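Aldo-keto reductase family 1, member B4 (Aldose reductase) (Schistosoma japonicum, PDB 4HBK) probably reduces aldehydes, sugars among them, to the corresponding alcohols with NADPH as the hydride donor. Local coordinates at residues Asn55-Pro58 with Gly59-Gly62; Pro157-Ser160 with Asn161-Cys165; Glu172-Trp175 with Lys176-Lys180; Lys226-Glu229 with Tyr230-Val234; Met314-Leu317 with Asn318-Leu322. All blocks are in the same frame, centred on the assembly; numbering follows the deposited sequence.

Interaction 1 (Asn55-Pro58 with Gly59-Gly62); sequences NSPP and GEVG
Ser56, Pro57 and Glu60 meet at the start of helix 60-71, the first helix after strand 51-52 in the parallel alpha/beta barrel. Pro57 to Glu60 form a type II beta turn, with Gly59 at the N-cap position; its positive phi of 86° is the value expected at the third residue of such a turn. The turn is closed by Glu60 N, which donates to Pro57 O at 3.1 Å and lies tilted 22° from the carbonyl plane. Glu60 puts CG beside its own backbone N (chi1 -68°), which carries this methylene alongside the Pro57 ring, Glu60 CG to Pro57 CB 4.0 Å, and the bend at chi2 then takes the carboxylate past the ring. Ser56 OG faces the start of the helix, 4.0 Å from Val61 CB, without direct bonding to it. The Val61 side chain itself packs on Ile88 of helix 85-98. One water joins loop and helix. It donates to Pro57 O at an apparent 2.5 Å, too short to be taken literally, and is hydrogen-bonded to Ser56 OG at 3.0 Å. The first turn of the helix is thus tied to the loop by solvent as well as directly, the same water accepting from Val61 N at 2.8 Å.

Interaction 2 (Pro157-Ser160 with Asn161-Cys165); sequences PTDS and NGQLC
Pro157 and Cys165 close the inner end of a short hairpin-like loop whose two arms run roughly antiparallel, joined by a single beta bridge between Thr158 and Leu164. This end is tight. Pro157 CB rests against Cys165 CB at 3.7 Å, and Cys165 N donates to Pro157 O at 2.8 Å from above the carbonyl plane. Asp159 N makes the second bond, to Gln163 O at 2.6 Å, nearly straight at 170° and in the carbonyl plane. Thr158 turns CG2 anti to its backbone N, and the methyl settles 3.4 Å from Gly162 C; OG1 is hydrogen-bonded to Phe156 O and only brushes Leu164 CD1 at 3.7 Å. At the base, Pro157 packs on Thr115, and Leu164 on Met332.

Toward the turn, Asp159, Ser160 and Asn161 are exposed, and no side-chain hydrogen bond joins the two arms. Asp159 crosses Gln163, carboxylate and amide planes only 20° apart, yet the close touch is made by Asp159 OD2 on the methylene CB of Gln163, at 3.0 Å, rather than by the two polar ends. The chemistry implies a loop held by two backbone bonds flanking the bridge, with apolar contact at its base and polar side chains gathered at its outer turn.

Interaction 3 (Glu172-Trp175 with Lys176-Lys180); sequences EDTW and KEMEK
Trp175 and Glu179, one turn apart on helix 171-183, bring an indole and a carboxylate together on a buried flank. From its CB, 3.6 Å from Trp175 O, the Glu179 chain runs fully extended beyond CG (chi2 180°). CG passes 3.2 Å from the same carbonyl oxygen and also approaches the pyrrole side of the indole. CD then lies 3.5 Å from Trp175 CD1, and OE2 ends at the indole edge, near the ring plane and 3.1 Å from Trp175 NE1. The two side chains cross at about a right angle, with ring and carboxylate planes 60° apart. Both polar ends have hydrogen-bond partners in the loop after helix 197-206: OE2 accepts from the backbone N of Arg208 and of Ile209, and NE1 donates to Ile209 O. The buried carboxylate and indole are thus tied to the same short piece of backbone.

In the backbone, Glu179 N donates to Trp175 O at 2.9 Å. Met178 covers a different part of the ring, its CB 4.3 Å above one face and displaced toward the rim. On the outer side, Asp173 and Lys176 lie side by side in a long salt bridge, OD1 to NZ 3.8 Å, while Lys180 pairs with Glu177 OE1. The helix packs on the barrel through Trp175 and Met178, which touch Ile190 of strand 187-193 and Ile143 of strand 138-143; Thr174 touches both Ile143 and Val122 of helix 119-133, and Glu177 reaches Val122.

Interaction 4 (Lys226-Glu229 with Tyr230-Val234); sequences KLVE and YAQSV
Leu227 and Tyr230, Val228 and Gln232 are neighbouring pairs on helix 225-233, the helix of a beta-alpha-beta unit between strands 213-217 and 237-241 of the barrel. Backbone bonding is regular: Tyr230, Ala231, Gln232 and Ser233 donate from their N atoms to the carbonyls four residues earlier. The bond from Ala231 N to Leu227 O, 2.8 Å long, is nearly straight at 172°.

Side-chain packing is of two sorts. Leu227 CD1 comes within 4.3 Å of Tyr230 CD2, a wide apolar approach, and Leu227 O lies near the plane of the tyrosine ring at its edge. With CG anti to the backbone N (chi1 164°), the ring packs against Ile200 and Leu204 of helix 197-206; Val234 CG2 covers part of one face, 4.1 Å above the plane. Val228 and Gln232 instead lie side by side and point the same way in a methyl-to-amide contact, in which Val228 CG1 sits 3.7 Å from Gln232 CD. Inward, Leu227 packs on Ile216 and Ala231 on Leu214, both of strand 213-217.

Polar side chains act mostly at the ends. Lys226 reaches along an extended chain to a salt bridge with Glu343, close to the C-terminus. At the other end Ser233 folds back over the last turn, where Tyr230 O accepts both Val234 N, at 3.2 Å, and Ser233 OG, at 2.7 Å.

Interaction 5 (Met314-Leu317 with Asn318-Leu322); sequences MHEL and NTESL
With CG of His315 swung opposite its backbone N (chi1 -176°) and Thr319 CG2 held beside its own N, the imidazole and the methyl meet one turn apart near the end of helix 311-319. The methyl lies over one ring face in a CH-pi contact, 3.5 Å from the centroid and 24° off the ring normal. It is displaced toward the rim, and CE1 is its closest ring atom at 3.3 Å. The same rotation of Thr319 leaves OG1 between N and the carbonyl carbon, from where it donates to Glu316 O at 3.2 Å. That oxygen also takes Glu320 N, at 3.0 Å and nearly along the C=O axis, so two donors grip it.

Glu316 and Glu320 touch through their methylenes, CG to CG 4.1 Å, and their carboxylate planes stand 67° apart. Leu317, on the buried side, packs on Val262 and Ile265 of helix 260-269 and on Tyr280 of helix 273-283. Asn318 OD1 is hydrogen-bonded to the hydroxyl of Tyr280, and Ser321 OG is hydrogen-bonded to Ala220 O.

The two glutamates keep OE2 atoms 4.9 Å apart; these like charges would be expected to disfavour a closer approach, while the threonine serves the contact twice, apolar to the imidazole and polar to the helix backbone.

The five contacts follow one another along a single chain and none touches another. Interactions 1 and 3 lie nearest the predicted active-site residues: the Val61 side chain is about 8 Å from that of Tyr82, the predicted proton donor, and the Met178 side chain is about 8 Å from that of Lys111, predicted to lower the tyrosine pKa, and 9 Å from that of His144, predicted to bind substrate. Their own centres are nevertheless 32 Å apart. Interaction 2 is an outlying loop, its nearest atoms about 14 Å from both. Interactions 4 and 5 are away from these sites, with centres 19 Å apart; interactions 1 and 4 lie on opposite sides of the chain's centre, as do interactions 3 and 5.

Interaction 1 (Asn55-Pro58 with Gly59-Gly62)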
loop_
_atom_site.group_PDB
_atom_site.type_symbol
_atom_site.label_atom_id
_atom_site.label_comp_id
_atom_site.label_asym_id
_atom_site.label_seq_id
_atom_site.Cartn_x
_atom_site.Cartn_y
_atom_site.Cartn_z
ATOM N N ASN A 55 7.715 6.866 -7.840
ATOM C CA ASN A 55 8.557 7.260 -8.954
ATOM C C ASN A 55 9.309 8.548 -8.624
ATOM O O ASN A 55 9.095 9.586 -9.253
ATOM C CB ASN A 55 7.713 7.446 -10.220
ATOM C CG ASN A 55 8.551 7.406 -11.491
ATOM O OD1 ASN A 55 8.033 7.142 -12.576
ATOM N ND2 ASN A 55 9.856 7.648 -11.357
ATOM N N SER A 56 10.186 8.464 -7.627
ATOM C CA SER A 56 11.014 9.584 -7.200
ATOM C C SER A 56 12.234 9.727 -8.105
ATOM O O SER A 56 12.593 8.789 -8.826
ATOM C CB SER A 56 11.470 9.363 -5.759
ATOM O OG SER A 56 12.099 8.102 -5.632
ATOM N N PRO A 57 12.885 10.902 -8.058
ATOM C CA PRO A 57 14.074 11.200 -8.867
ATOM C C PRO A 57 15.112 10.089 -8.756
ATOM O O PRO A 57 15.207 9.468 -7.701
ATOM C CB PRO A 57 14.609 12.484 -8.233
ATOM C CG PRO A 57 13.398 13.147 -7.659
ATOM C CD PRO A 57 12.538 12.017 -7.157
ATOM N N PRO A 58 15.899 9.867 -9.821
ATOM C CA PRO A 58 16.785 8.703 -9.944
ATOM C C PRO A 58 17.808 8.609 -8.807
ATOM O O PRO A 58 18.428 9.617 -8.452
ATOM C CB PRO A 58 17.506 8.939 -11.286
ATOM C CG PRO A 58 16.688 9.974 -12.002
ATOM C CD PRO A 58 16.084 10.824 -10.925
ATOM N N GLY A 59 17.981 7.409 -8.252
ATOM C CA GLY A 59 18.960 7.201 -7.200
ATOM C C GLY A 59 18.426 7.508 -5.815
ATOM O O GLY A 59 19.027 7.137 -4.801
ATOM N N GLU A 60 17.286 8.179 -5.750
ATOM C CA GLU A 60 16.706 8.499 -4.450
ATOM C C GLU A 60 16.101 7.262 -3.763
ATOM O O GLU A 60 16.283 7.070 -2.555
ATOM C CB GLU A 60 15.684 9.630 -4.573
ATOM C CG GLU A 60 16.304 10.982 -4.937
ATOM C CD GLU A 60 17.093 11.573 -3.787
ATOM O OE1 GLU A 60 18.234 12.025 -4.007
ATOM O OE2 GLU A 60 16.570 11.581 -2.653
ATOM N N VAL A 61 15.399 6.415 -4.519
ATOM C CA VAL A 61 14.758 5.257 -3.906
ATOM C C VAL A 61 15.763 4.251 -3.336
ATOM O O VAL A 61 15.564 3.711 -2.241
ATOM C CB VAL A 61 13.745 4.542 -4.841
ATOM C CG1 VAL A 61 14.462 3.748 -5.925
ATOM C CG2 VAL A 61 12.862 3.615 -4.026
ATOM N N GLY A 62 16.848 4.011 -4.064
ATOM C CA GLY A 62 17.865 3.079 -3.610
ATOM C C GLY A 62 18.417 3.506 -2.264
ATOM O O GLY A 62 18.555 2.702 -1.329
HETATM O O HOH W 1 14.528 7.150 -7.085
#

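Interaction 2 (Pro157-Ser160 with Asn161-Cys165)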
loop_
_atom_site.group_PDB
_atom_site.type_symbol
_atom_site.label_atom_id
_atom_site.label_comp_id
_atom_site.label_asym_id
_atom_site.label_seq_id
_atom_site.Cartn_x
_atom_site.Cartn_y
_atom_site.Cartn_z
ATOM N N PRO A 157 -2.036 3.232 -21.336
ATOM C CA PRO A 157 -2.367 3.274 -22.768
ATOM C C PRO A 157 -3.334 4.418 -23.021
ATOM O O PRO A 157 -4.340 4.513 -22.316
ATOM C CB PRO A 157 -3.080 1.940 -23.024
ATOM C CG PRO A 157 -2.904 1.119 -21.787
ATOM C CD PRO A 157 -2.559 2.034 -20.659
ATOM N N THR A 158 -3.055 5.264 -24.009
ATOM C CA THR A 158 -3.837 6.489 -24.186
ATOM C C THR A 158 -4.231 6.752 -25.647
ATOM O O THR A 158 -3.470 6.454 -26.555
ATOM C CB THR A 158 -3.059 7.715 -23.618
ATOM O OG1 THR A 158 -2.717 7.488 -22.239
ATOM C CG2 THR A 158 -3.894 8.984 -23.724
ATOM N N ASP A 159 -5.427 7.304 -25.852
ATOM C CA ASP A 159 -5.910 7.750 -27.163
ATOM C C ASP A 159 -5.062 8.871 -27.706
ATOM O O ASP A 159 -4.041 9.228 -27.134
ATOM C CB ASP A 159 -7.309 8.358 -27.035
ATOM C CG ASP A 159 -8.398 7.351 -27.199
ATOM O OD1 ASP A 159 -8.147 6.309 -27.842
ATOM O OD2 ASP A 159 -9.514 7.608 -26.694
ATOM N N SER A 160 -5.529 9.449 -28.807
ATOM C CA SER A 160 -5.058 10.757 -29.246
ATOM C C SER A 160 -6.136 11.796 -28.908
ATOM O O SER A 160 -6.078 12.940 -29.357
ATOM C CB SER A 160 -4.717 10.756 -30.742
ATOM O OG SER A 160 -5.790 10.245 -31.517
ATOM N N ASN A 161 -7.131 11.364 -28.136
ATOM C CA ASN A 161 -8.064 12.264 -27.465
ATOM C C ASN A 161 -7.567 12.440 -26.038
ATOM O O ASN A 161 -8.188 13.128 -25.225
ATOM C CB ASN A 161 -9.472 11.650 -27.425
ATOM C CG ASN A 161 -10.547 12.595 -27.952
ATOM O OD1 ASN A 161 -10.944 12.506 -29.117
ATOM N ND2 ASN A 161 -11.025 13.501 -27.094
ATOM N N GLY A 162 -6.453 11.783 -25.730
ATOM C CA GLY A 162 -5.935 11.758 -24.371
ATOM C C GLY A 162 -6.710 10.855 -23.415
ATOM O O GLY A 162 -6.487 10.898 -22.208
ATOM N N GLN A 163 -7.618 10.044 -23.952
ATOM C CA GLN A 163 -8.406 9.116 -23.143
ATOM C C GLN A 163 -7.613 7.851 -22.878
ATOM O O GLN A 163 -6.878 7.382 -23.746
ATOM C CB GLN A 163 -9.696 8.720 -23.866
ATOM C CG GLN A 163 -10.570 9.873 -24.289
ATOM C CD GLN A 163 -11.485 10.331 -23.185
ATOM O OE1 GLN A 163 -11.142 11.217 -22.400
ATOM N NE2 GLN A 163 -12.668 9.729 -23.116
ATOM N N LEU A 164 -7.791 7.287 -21.689
ATOM C CA LEU A 164 -7.174 6.017 -21.334
ATOM C C LEU A 164 -7.814 4.880 -22.147
ATOM O O LEU A 164 -9.009 4.912 -22.435
ATOM C CB LEU A 164 -7.339 5.784 -19.830
ATOM C CG LEU A 164 -6.090 5.707 -18.943
ATOM C CD1 LEU A 164 -4.994 6.591 -19.435
ATOM C CD2 LEU A 164 -6.415 6.013 -17.471
ATOM N N CYS A 165 -7.012 3.900 -22.551
ATOM C CA CYS A 165 -7.545 2.737 -23.255
ATOM C C CYS A 165 -7.939 1.678 -22.227
ATOM O O CYS A 165 -7.093 0.947 -21.720
ATOM C CB CYS A 165 -6.515 2.174 -24.246
ATOM S SG CYS A 165 -6.087 3.301 -25.628
#

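Interaction 3 (Glu172-Trp175 with Lys176-Lys180)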
loop_
_atom_site.group_PDB
_atom_site.type_symbol
_atom_site.label_atom_id
_atom_site.label_comp_id
_atom_site.label_asym_id
_atom_site.label_seq_id
_atom_site.Cartn_x
_atom_site.Cartn_y
_atom_site.Cartn_z
ATOM N N GLU A 172 -12.746 -11.515 -10.442
ATOM C CA GLU A 172 -12.558 -12.886 -9.965
ATOM C C GLU A 172 -11.635 -13.698 -10.866
ATOM O O GLU A 172 -10.977 -14.634 -10.401
ATOM C CB GLU A 172 -13.899 -13.609 -9.748
ATOM C CG GLU A 172 -14.821 -13.678 -10.969
ATOM C CD GLU A 172 -15.719 -12.444 -11.126
ATOM O OE1 GLU A 172 -15.385 -11.370 -10.579
ATOM O OE2 GLU A 172 -16.771 -12.551 -11.800
ATOM N N ASP A 173 -11.566 -13.328 -12.146
ATOM C CA ASP A 173 -10.673 -14.006 -13.082
ATOM C C ASP A 173 -9.208 -13.647 -12.832
ATOM O O ASP A 173 -8.332 -14.514 -12.877
ATOM C CB ASP A 173 -11.045 -13.679 -14.533
ATOM C CG ASP A 173 -12.427 -14.193 -14.923
ATOM O OD1 ASP A 173 -13.078 -14.902 -14.120
ATOM O OD2 ASP A 173 -12.859 -13.887 -16.048
ATOM N N THR A 174 -8.931 -12.368 -12.591
ATOM C CA THR A 174 -7.572 -11.975 -12.240
ATOM C C THR A 174 -7.202 -12.649 -10.923
ATOM O O THR A 174 -6.093 -13.162 -10.764
ATOM C CB THR A 174 -7.427 -10.465 -12.098
ATOM O OG1 THR A 174 -7.819 -9.836 -13.324
ATOM C CG2 THR A 174 -5.973 -10.091 -11.792
ATOM N N TRP A 175 -8.150 -12.684 -9.992
ATOM C CA TRP A 175 -7.867 -13.233 -8.678
ATOM C C TRP A 175 -7.480 -14.703 -8.749
ATOM O O TRP A 175 -6.620 -15.154 -7.994
ATOM C CB TRP A 175 -9.050 -13.040 -7.728
ATOM C CG TRP A 175 -8.724 -13.399 -6.316
ATOM C CD1 TRP A 175 -9.064 -14.547 -5.659
ATOM C CD2 TRP A 175 -7.986 -12.601 -5.376
ATOM N NE1 TRP A 175 -8.586 -14.513 -4.367
ATOM C CE2 TRP A 175 -7.930 -13.334 -4.168
ATOM C CE3 TRP A 175 -7.372 -11.348 -5.438
ATOM C CZ2 TRP A 175 -7.278 -12.842 -3.035
ATOM C CZ3 TRP A 175 -6.734 -10.868 -4.316
ATOM C CH2 TRP A 175 -6.684 -11.615 -3.130
ATOM N N LYS A 176 -8.116 -15.451 -9.646
ATOM C CA LYS A 176 -7.775 -16.862 -9.792
ATOM C C LYS A 176 -6.285 -17.021 -10.086
ATOM O O LYS A 176 -5.633 -17.906 -9.532
ATOM C CB LYS A 176 -8.618 -17.549 -10.874
ATOM C CG LYS A 176 -9.956 -18.033 -10.368
ATOM C CD LYS A 176 -10.422 -19.292 -11.106
ATOM C CE LYS A 176 -11.173 -18.941 -12.374
ATOM N NZ LYS A 176 -12.281 -17.979 -12.077
ATOM N N GLU A 177 -5.748 -16.164 -10.947
ATOM C CA GLU A 177 -4.323 -16.223 -11.252
ATOM C C GLU A 177 -3.477 -15.798 -10.060
ATOM O O GLU A 177 -2.372 -16.306 -9.865
ATOM C CB GLU A 177 -3.979 -15.368 -12.471
ATOM C CG GLU A 177 -4.339 -16.014 -13.784
ATOM C CD GLU A 177 -3.691 -17.375 -13.947
ATOM O OE1 GLU A 177 -4.434 -18.332 -14.224
ATOM O OE2 GLU A 177 -2.448 -17.490 -13.790
ATOM N N MET A 178 -3.988 -14.862 -9.268
ATOM C CA MET A 178 -3.267 -14.422 -8.074
ATOM C C MET A 178 -3.163 -15.611 -7.127
ATOM O O MET A 178 -2.153 -15.801 -6.444
ATOM C CB MET A 178 -3.986 -13.265 -7.375
ATOM C CG MET A 178 -4.075 -11.977 -8.193
ATOM S SD MET A 178 -2.503 -11.117 -8.307
ATOM C CE MET A 178 -2.377 -10.438 -6.651
ATOM N N GLU A 179 -4.217 -16.410 -7.093
ATOM C CA GLU A 179 -4.275 -17.529 -6.168
ATOM C C GLU A 179 -3.226 -18.556 -6.526
ATOM O O GLU A 179 -2.629 -19.178 -5.643
ATOM C CB GLU A 179 -5.664 -18.152 -6.184
ATOM C CG GLU A 179 -6.700 -17.253 -5.575
ATOM C CD GLU A 179 -8.073 -17.865 -5.589
ATOM O OE1 GLU A 179 -8.395 -18.593 -6.559
ATOM O OE2 GLU A 179 -8.830 -17.618 -4.623
ATOM N N LYS A 180 -2.988 -18.717 -7.823
ATOM C CA LYS A 180 -2.004 -19.683 -8.290
ATOM C C LYS A 180 -0.599 -19.283 -7.863
ATOM O O LYS A 180 0.253 -20.135 -7.626
ATOM C CB LYS A 180 -2.060 -19.826 -9.808
ATOM C CG LYS A 180 -3.287 -20.529 -10.332
ATOM C CD LYS A 180 -3.191 -20.673 -11.843
ATOM C CE LYS A 180 -4.464 -21.255 -12.427
ATOM N NZ LYS A 180 -4.502 -21.073 -13.916
#

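Interaction 4 (Lys226-Glu229 with Tyr230-Val234)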
loop_
_atom_site.group_PDB
_atom_site.type_symbol
_atom_site.label_atom_id
_atom_site.label_comp_id
_atom_site.label_asym_id
_atom_site.label_seq_id
_atom_site.Cartn_x
_atom_site.Cartn_y
_atom_site.Cartn_z
ATOM N N LYS A 226 -15.922 3.922 7.085
ATOM C CA LYS A 226 -16.853 2.855 6.728
ATOM C C LYS A 226 -16.187 1.682 6.015
ATOM O O LYS A 226 -16.452 0.522 6.329
ATOM C CB LYS A 226 -18.022 3.398 5.906
ATOM C CG LYS A 226 -18.981 4.244 6.723
ATOM C CD LYS A 226 -20.174 4.697 5.900
ATOM C CE LYS A 226 -21.220 5.353 6.786
ATOM N NZ LYS A 226 -22.512 5.583 6.081
ATOM N N LEU A 227 -15.325 1.990 5.056
ATOM C CA LEU A 227 -14.607 0.966 4.323
ATOM C C LEU A 227 -13.641 0.229 5.242
ATOM O O LEU A 227 -13.538 -0.993 5.190
ATOM C CB LEU A 227 -13.845 1.590 3.156
ATOM C CG LEU A 227 -13.088 0.578 2.298
ATOM C CD1 LEU A 227 -14.039 -0.546 1.876
ATOM C CD2 LEU A 227 -12.434 1.262 1.086
ATOM N N VAL A 228 -12.929 0.971 6.084
ATOM C CA VAL A 228 -11.972 0.346 6.987
ATOM C C VAL A 228 -12.688 -0.595 7.944
ATOM O O VAL A 228 -12.235 -1.716 8.197
ATOM C CB VAL A 228 -11.195 1.373 7.818
ATOM C CG1 VAL A 228 -10.497 0.665 8.968
ATOM C CG2 VAL A 228 -10.180 2.136 6.937
ATOM N N GLU A 229 -13.815 -0.142 8.479
ATOM C CA GLU A 229 -14.562 -0.977 9.408
ATOM C C GLU A 229 -15.061 -2.229 8.698
ATOM O O GLU A 229 -14.977 -3.333 9.237
ATOM C CB GLU A 229 -15.718 -0.197 10.034
ATOM C CG GLU A 229 -15.258 0.837 11.053
ATOM C CD GLU A 229 -16.424 1.527 11.747
ATOM O OE1 GLU A 229 -16.206 2.114 12.826
ATOM O OE2 GLU A 229 -17.560 1.484 11.217
ATOM N N TYR A 230 -15.570 -2.055 7.482
ATOM C CA TYR A 230 -16.005 -3.195 6.701
ATOM C C TYR A 230 -14.875 -4.195 6.475
ATOM O O TYR A 230 -15.025 -5.381 6.752
ATOM C CB TYR A 230 -16.560 -2.785 5.346
ATOM C CG TYR A 230 -16.635 -3.989 4.431
ATOM C CD1 TYR A 230 -17.631 -4.961 4.597
ATOM C CD2 TYR A 230 -15.683 -4.185 3.439
ATOM C CE1 TYR A 230 -17.684 -6.073 3.775
ATOM C CE2 TYR A 230 -15.725 -5.297 2.615
ATOM C CZ TYR A 230 -16.724 -6.232 2.782
ATOM O OH TYR A 230 -16.749 -7.335 1.957
ATOM N N ALA A 231 -13.746 -3.723 5.959
ATOM C CA ALA A 231 -12.651 -4.635 5.658
ATOM C C ALA A 231 -12.178 -5.416 6.896
ATOM O O ALA A 231 -11.977 -6.630 6.831
ATOM C CB ALA A 231 -11.486 -3.903 4.975
ATOM N N GLN A 232 -12.003 -4.727 8.017
ATOM C CA GLN A 232 -11.594 -5.397 9.251
ATOM C C GLN A 232 -12.670 -6.385 9.716
ATOM O O GLN A 232 -12.348 -7.452 10.221
ATOM C CB GLN A 232 -11.239 -4.375 10.341
ATOM C CG GLN A 232 -10.021 -3.517 9.966
ATOM C CD GLN A 232 -9.733 -2.378 10.939
ATOM O OE1 GLN A 232 -10.616 -1.917 11.672
ATOM N NE2 GLN A 232 -8.480 -1.917 10.944
ATOM N N SER A 233 -13.944 -6.041 9.517
ATOM C CA SER A 233 -15.029 -6.930 9.924
ATOM C C SER A 233 -14.966 -8.279 9.203
ATOM O O SER A 233 -15.325 -9.294 9.776
ATOM C CB SER A 233 -16.404 -6.264 9.745
ATOM O OG SER A 233 -16.877 -6.362 8.412
ATOM N N VAL A 234 -14.497 -8.297 7.957
ATOM C CA VAL A 234 -14.355 -9.566 7.240
ATOM C C VAL A 234 -12.938 -10.132 7.333
ATOM O O VAL A 234 -12.582 -11.056 6.611
ATOM C CB VAL A 234 -14.809 -9.475 5.772
ATOM C CG1 VAL A 234 -16.303 -9.215 5.708
ATOM C CG2 VAL A 234 -14.035 -8.387 5.035
#

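Interaction 5 (Met314-Leu317 with Asn318-Leu322)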
loop_
_atom_site.group_PDB
_atom_site.type_symbol
_atom_site.label_atom_id
_atom_site.label_comp_id
_atom_site.label_asym_id
_atom_site.label_seq_id
_atom_site.Cartn_x
_atom_site.Cartn_y
_atom_site.Cartn_z
ATOM N N MET A 314 -7.902 11.261 19.707
ATOM C CA MET A 314 -8.327 10.499 18.541
ATOM C C MET A 314 -9.599 11.093 17.985
ATOM O O MET A 314 -9.707 11.322 16.777
ATOM C CB MET A 314 -8.527 9.018 18.885
ATOM C CG MET A 314 -7.222 8.283 19.174
ATOM S SD MET A 314 -6.157 8.119 17.716
ATOM C CE MET A 314 -7.119 6.940 16.763
ATOM N N HIS A 315 -10.560 11.357 18.869
ATOM C CA HIS A 315 -11.852 11.887 18.455
ATOM C C HIS A 315 -11.712 13.252 17.795
ATOM O O HIS A 315 -12.368 13.529 16.789
ATOM C CB HIS A 315 -12.806 11.981 19.651
ATOM C CG HIS A 315 -14.187 12.431 19.289
ATOM N ND1 HIS A 315 -14.657 13.697 19.574
ATOM C CD2 HIS A 315 -15.195 11.792 18.648
ATOM C CE1 HIS A 315 -15.898 13.812 19.138
ATOM N NE2 HIS A 315 -16.250 12.672 18.570
ATOM N N GLU A 316 -10.861 14.102 18.364
ATOM C CA GLU A 316 -10.652 15.442 17.835
ATOM C C GLU A 316 -10.166 15.394 16.395
ATOM O O GLU A 316 -10.699 16.089 15.533
ATOM C CB GLU A 316 -9.668 16.244 18.690
ATOM C CG GLU A 316 -9.519 17.675 18.202
ATOM C CD GLU A 316 -8.667 18.554 19.113
ATOM O OE1 GLU A 316 -7.743 18.036 19.780
ATOM O OE2 GLU A 316 -8.927 19.774 19.157
ATOM N N LEU A 317 -9.156 14.569 16.132
ATOM C CA LEU A 317 -8.644 14.426 14.772
ATOM C C LEU A 317 -9.754 14.002 13.815
ATOM O O LEU A 317 -9.871 14.543 12.719
ATOM C CB LEU A 317 -7.463 13.448 14.730
ATOM C CG LEU A 317 -6.193 13.945 15.439
ATOM C CD1 LEU A 317 -5.182 12.830 15.654
ATOM C CD2 LEU A 317 -5.569 15.075 14.658
ATOM N N ASN A 318 -10.584 13.052 14.236
ATOM C CA ASN A 318 -11.715 12.625 13.409
ATOM C C ASN A 318 -12.720 13.742 13.130
ATOM O O ASN A 318 -13.090 13.970 11.983
ATOM C CB ASN A 318 -12.412 11.404 14.007
ATOM C CG ASN A 318 -11.629 10.115 13.778
ATOM O OD1 ASN A 318 -11.187 9.830 12.659
ATOM N ND2 ASN A 318 -11.444 9.333 14.844
ATOM N N THR A 319 -13.142 14.459 14.166
ATOM C CA THR A 319 -14.139 15.512 13.970
ATOM C C THR A 319 -13.621 16.716 13.163
ATOM O O THR A 319 -14.409 17.431 12.535
ATOM C CB THR A 319 -14.782 15.970 15.303
ATOM O OG1 THR A 319 -13.825 16.685 16.090
ATOM C CG2 THR A 319 -15.278 14.776 16.087
ATOM N N GLU A 320 -12.304 16.925 13.163
ATOM C CA GLU A 320 -11.697 18.031 12.417
ATOM C C GLU A 320 -11.361 17.683 10.958
ATOM O O GLU A 320 -10.920 18.540 10.186
ATOM C CB GLU A 320 -10.434 18.529 13.128
ATOM C CG GLU A 320 -10.684 19.073 14.524
ATOM C CD GLU A 320 -11.528 20.335 14.519
ATOM O OE1 GLU A 320 -11.601 20.998 13.457
ATOM O OE2 GLU A 320 -12.116 20.656 15.579
ATOM N N SER A 321 -11.567 16.426 10.582
ATOM C CA SER A 321 -11.247 15.977 9.228
ATOM C C SER A 321 -12.000 16.769 8.153
ATOM O O SER A 321 -13.114 17.232 8.392
ATOM C CB SER A 321 -11.565 14.493 9.087
ATOM O OG SER A 321 -11.247 14.060 7.783
ATOM N N LEU A 322 -11.407 16.889 6.963
ATOM C CA LEU A 322 -11.999 17.689 5.878
ATOM C C LEU A 322 -13.392 17.284 5.351
ATOM O O LEU A 322 -14.248 18.159 5.214
ATOM C CB LEU A 322 -11.010 17.950 4.733
ATOM C CG LEU A 322 -10.322 19.318 4.839
ATOM C CD1 LEU A 322 -9.670 19.711 3.521
ATOM C CD2 LEU A 322 -11.316 20.392 5.279
#